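Local coordinates for putative 3-hydroxybutyryl-CoA dehydratase (Rhodopseudomonas palustris, PDB 3HIN), which probably acts as a lyase of the enoyl-CoA hydratase/isomerase family, consistent with reversible dehydration of a 3-hydroxyacyl-CoA such as 3-hydroxybutyryl-CoA, at residues A[38-43]-A[93-98]. Numbering follows the deposited sequence.
Sequences NALNDG and QTWHRV
The indole of W95 reaches from helix 85-103 to the turn that starts helix 42-51, and it illustrates how one tryptophan can join two segments by a polar and an apolar grip at once. On the polar side, NE1 of W95 donates a hydrogen bond to OD1 of D42, 3.2 Å away, with an N-H...O angle of 157°. The acceptor lies close to the indole plane, at the ring edge, and is met almost along its C-O axis, while the carboxylate stands nearly upright to the ring, the two planes 82° apart. D42 presents this oxygen with its CG beside the backbone N and opposite the carbonyl carbon. The benzo end of the indole, meanwhile, rests obliquely on L40: CB of L40 lies 3.5 Å from CH2 of W95, and CD1 of L40 comes to 3.9 Å from CZ3 of W95. The backbone between L40 and D42 also passes the ring, where C of N41 lies 4.1 Å from CZ2 of W95.

In this crotonase-like fold the contact thus ties helix 85-103 to the loop leading from strand 26-31 into helix 42-51. N41 is the N-cap of that second helix: OD1 of N41 accepts a hydrogen bond from the backbone N of L44, and its ND2 is hydrogen-bonded to OE1 of E79.

Further out, OD1 of D42 also accepts a hydrogen bond from NE2 of H91, and OD2 forms a salt bridge with R81, so both carboxylate oxygens are engaged and the group's rotation is restrained. The H91 ring also meets the indole, their planes about 55° apart, while M45 and L75 pack against W95.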
# COMPACT_ATOMS: atom_id res chain seq x y z
N ASN A 38 28.33 -10.41 12.73
CA ASN A 38 28.02 -9.68 11.51
C ASN A 38 26.75 -8.87 11.66
O ASN A 38 25.98 -8.65 10.70
CB ASN A 38 27.94 -10.67 10.33
CG ASN A 38 29.30 -11.29 9.97
OD1 ASN A 38 30.37 -10.72 10.30
ND2 ASN A 38 29.29 -12.51 9.36
N ALA A 39 26.50 -8.45 12.89
CA ALA A 39 25.49 -7.48 13.16
C ALA A 39 25.61 -6.28 12.21
O ALA A 39 26.67 -5.67 12.07
CB ALA A 39 25.60 -7.02 14.64
N LEU A 40 24.50 -5.96 11.55
CA LEU A 40 24.44 -4.84 10.60
C LEU A 40 24.41 -3.52 11.34
O LEU A 40 23.81 -3.44 12.39
CB LEU A 40 23.17 -4.95 9.74
CG LEU A 40 22.92 -6.33 9.13
CD1 LEU A 40 21.60 -6.31 8.31
CD2 LEU A 40 24.20 -6.87 8.32
N ASN A 41 25.11 -2.50 10.82
CA ASN A 41 25.06 -1.13 11.37
C ASN A 41 25.15 -0.15 10.22
O ASN A 41 25.36 -0.57 9.07
CB ASN A 41 26.18 -0.88 12.41
CG ASN A 41 27.58 -0.91 11.80
OD1 ASN A 41 27.78 -1.10 10.58
ND2 ASN A 41 28.57 -0.69 12.63
N ASP A 42 25.04 1.14 10.50
CA ASP A 42 24.93 2.09 9.37
C ASP A 42 26.14 2.13 8.48
O ASP A 42 26.00 2.28 7.29
CB ASP A 42 24.57 3.51 9.79
CG ASP A 42 23.21 3.59 10.50
OD1 ASP A 42 22.38 2.71 10.24
OD2 ASP A 42 22.96 4.53 11.32
N GLY A 43 27.33 1.96 9.03
CA GLY A 43 28.51 2.08 8.20
C GLY A 43 28.70 0.80 7.37
O GLY A 43 29.27 0.81 6.27
N GLN A 93 14.04 4.11 5.54
CA GLN A 93 14.18 4.40 4.11
C GLN A 93 15.63 4.25 3.60
O GLN A 93 15.91 3.65 2.54
CB GLN A 93 13.61 5.80 3.87
CG GLN A 93 12.07 5.72 3.98
CD GLN A 93 11.39 4.98 2.79
OE1 GLN A 93 11.37 5.50 1.67
NE2 GLN A 93 10.85 3.77 3.03
N THR A 94 16.55 4.81 4.37
CA THR A 94 17.96 4.59 4.20
C THR A 94 18.32 3.11 3.98
O THR A 94 19.00 2.77 3.02
CB THR A 94 18.67 5.17 5.41
OG1 THR A 94 18.93 6.53 5.12
CG2 THR A 94 19.85 4.49 5.71
N TRP A 95 17.85 2.23 4.85
CA TRP A 95 18.18 0.83 4.67
C TRP A 95 17.50 0.30 3.42
O TRP A 95 18.08 -0.51 2.73
CB TRP A 95 17.82 0.00 5.92
CG TRP A 95 18.92 0.15 6.98
CD1 TRP A 95 19.63 1.28 7.27
CD2 TRP A 95 19.43 -0.87 7.85
NE1 TRP A 95 20.55 1.03 8.28
CE2 TRP A 95 20.43 -0.28 8.65
CE3 TRP A 95 19.14 -2.22 8.01
CZ2 TRP A 95 21.17 -1.00 9.61
CZ3 TRP A 95 19.84 -2.95 8.99
CH2 TRP A 95 20.86 -2.33 9.76
N HIS A 96 16.28 0.77 3.12
CA HIS A 96 15.66 0.29 1.91
C HIS A 96 16.51 0.65 0.69
O HIS A 96 16.59 -0.14 -0.29
CB HIS A 96 14.26 0.86 1.77
CG HIS A 96 13.28 0.27 2.73
ND1 HIS A 96 11.93 0.42 2.58
CD2 HIS A 96 13.45 -0.41 3.89
CE1 HIS A 96 11.30 -0.17 3.57
NE2 HIS A 96 12.20 -0.69 4.39
N ARG A 97 17.16 1.81 0.72
CA ARG A 97 17.89 2.19 -0.47
C ARG A 97 19.11 1.29 -0.67
O ARG A 97 19.51 1.00 -1.83
CB ARG A 97 18.32 3.66 -0.46
CG ARG A 97 17.18 4.63 -0.35
CD ARG A 97 16.28 4.73 -1.66
NE ARG A 97 15.36 3.57 -1.83
CZ ARG A 97 14.20 3.43 -1.18
NH1 ARG A 97 13.45 2.35 -1.41
NH2 ARG A 97 13.79 4.33 -0.28
N VAL A 98 19.68 0.80 0.43
CA VAL A 98 20.78 -0.15 0.33
C VAL A 98 20.25 -1.46 -0.31
O VAL A 98 20.82 -1.96 -1.23
CB VAL A 98 21.38 -0.51 1.70
CG1 VAL A 98 22.42 -1.63 1.50
CG2 VAL A 98 21.98 0.73 2.46